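Local structure of WbbM protein (Klebsiella pneumoniae, 6U4B) at residues V403-D406 with S407-V411. The protein is a trimeric, bifunctional protein that probably acts as a glycosyltransferase in O-antigen polymerisation, with a magnesium ion bound in its family 8 transferase region. Residues are numbered along the deposited sequence; the frame is centred on the assembly and turned at random.
Sequences VFID and SDTVV. With MG (magnesium ion), chain C.
The CG of D406 sits between its backbone N and alpha hydrogen, turned past the staggered position toward that hydrogen (chi1 -93°), and D408 takes chi1 56°, with CG lodged between its own backbone N and carbonyl carbon. These torsions lay the two carboxylates side by side, pointing the same way, with their planes 45° apart. One magnesium ion joins them. D406 OD2 binds the metal at 2.1 Å. D408 OD1 binds it at 2.5 Å, while D408 OD2 lies at a longer 2.7 Å from the metal, a lopsided two-oxygen approach. H560 completes the protein ligands through NE2. The second oxygen of D406, OD1, forms a salt bridge with R389, which probably helps fix the rotation of this carboxylate. D408 OD1 also packs 3.2 Å from D406 CB.

T409 closes the loop that carries both aspartates. Its OG1 donates a hydrogen bond of 2.8 Å to D406 O, and the donor is tilted from the carbonyl plane. D408 is the centre of an inverse gamma turn, with a weak bond from T409 N to S407 O. Behind the metal, I405 extends its CD1 to within 3.3 Å of T409 OG1. The same methyl meets V411 CG1 at 3.7 Å. L319 of helix 313-325 and M558 of strand 558-560 also pack on I405 and T409, so this side is buried.

The D-x-D sequence of D406 to D408, at the tip of strand 402-405, thus holds the metal with its two aspartates, the DXD motif characteristic of GT-A fold glycosyltransferases such as family 8.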
loop_
_atom_site.group_PDB
_atom_site.type_symbol
_atom_site.label_atom_id
_atom_site.label_comp_id
_atom_site.label_asym_id
_atom_site.label_seq_id
_atom_site.Cartn_x
_atom_site.Cartn_y
_atom_site.Cartn_z
ATOM N N VAL A 403 -0.834 -21.237 21.261
ATOM C CA VAL A 403 0.463 -21.001 20.636
ATOM C C VAL A 403 1.014 -19.676 21.144
ATOM O O VAL A 403 0.428 -18.616 20.889
ATOM C CB VAL A 403 0.364 -20.994 19.102
ATOM C CG1 VAL A 403 1.731 -20.747 18.486
ATOM C CG2 VAL A 403 -0.226 -22.303 18.604
ATOM N N PHE A 404 2.131 -19.731 21.867
ATOM C CA PHE A 404 2.857 -18.518 22.217
ATOM C C PHE A 404 3.935 -18.239 21.181
ATOM O O PHE A 404 4.565 -19.160 20.655
ATOM C CB PHE A 404 3.505 -18.615 23.602
ATOM C CG PHE A 404 4.448 -17.475 23.899
ATOM C CD1 PHE A 404 3.979 -16.314 24.488
ATOM C CD2 PHE A 404 5.795 -17.551 23.554
ATOM C CE1 PHE A 404 4.829 -15.258 24.742
ATOM C CE2 PHE A 404 6.647 -16.493 23.795
ATOM C CZ PHE A 404 6.165 -15.349 24.396
ATOM N N ILE A 405 4.166 -16.955 20.914
ATOM C CA ILE A 405 5.226 -16.554 19.994
ATOM C C ILE A 405 5.835 -15.249 20.490
ATOM O O ILE A 405 5.121 -14.344 20.933
ATOM C CB ILE A 405 4.695 -16.440 18.546
ATOM C CG1 ILE A 405 5.822 -16.081 17.573
ATOM C CG2 ILE A 405 3.540 -15.442 18.455
ATOM C CD1 ILE A 405 5.407 -16.155 16.117
ATOM N N ASP A 406 7.163 -15.169 20.430
ATOM C CA ASP A 406 7.867 -13.941 20.776
ATOM C C ASP A 406 7.388 -12.775 19.914
ATOM O O ASP A 406 6.981 -12.948 18.760
ATOM C CB ASP A 406 9.375 -14.122 20.594
ATOM C CG ASP A 406 10.073 -14.567 21.863
ATOM O OD1 ASP A 406 9.380 -14.927 22.840
ATOM O OD2 ASP A 406 11.322 -14.547 21.884
ATOM N N SER A 407 7.461 -11.570 20.477
ATOM C CA SER A 407 7.001 -10.387 19.763
ATOM C C SER A 407 7.983 -9.923 18.696
ATOM O O SER A 407 7.568 -9.248 17.747
ATOM C CB SER A 407 6.733 -9.245 20.746
ATOM O OG SER A 407 7.942 -8.727 21.272
ATOM N N ASP A 408 9.263 -10.266 18.819
ATOM C CA ASP A 408 10.264 -9.859 17.830
ATOM C C ASP A 408 10.380 -10.879 16.701
ATOM O O ASP A 408 11.469 -11.315 16.326
ATOM C CB ASP A 408 11.608 -9.629 18.511
ATOM C CG ASP A 408 12.083 -10.840 19.290
ATOM O OD1 ASP A 408 11.278 -11.773 19.499
ATOM O OD2 ASP A 408 13.267 -10.859 19.688
ATOM N N THR A 409 9.230 -11.272 16.152
ATOM C CA THR A 409 9.171 -12.254 15.080
ATOM C C THR A 409 8.220 -11.768 13.992
ATOM O O THR A 409 7.425 -10.848 14.194
ATOM C CB THR A 409 8.690 -13.623 15.586
ATOM O OG1 THR A 409 7.332 -13.513 16.030
ATOM C CG2 THR A 409 9.560 -14.122 16.739
ATOM N N VAL A 410 8.320 -12.403 12.825
ATOM C CA VAL A 410 7.282 -12.370 11.803
ATOM C C VAL A 410 7.108 -13.791 11.288
ATOM O O VAL A 410 8.083 -14.542 11.175
ATOM C CB VAL A 410 7.609 -11.404 10.637
ATOM C CG1 VAL A 410 7.663 -9.958 11.116
ATOM C CG2 VAL A 410 8.905 -11.794 9.937
ATOM N N VAL A 411 5.869 -14.170 10.995
ATOM C CA VAL A 411 5.588 -15.498 10.468
ATOM C C VAL A 411 5.528 -15.426 8.950
ATOM O O VAL A 411 5.192 -14.390 8.362
ATOM C CB VAL A 411 4.286 -16.088 11.051
ATOM C CG1 VAL A 411 4.344 -16.087 12.573
ATOM C CG2 VAL A 411 3.077 -15.321 10.552
HETATM MG MG MG C . 12.713 -13.272 20.863
#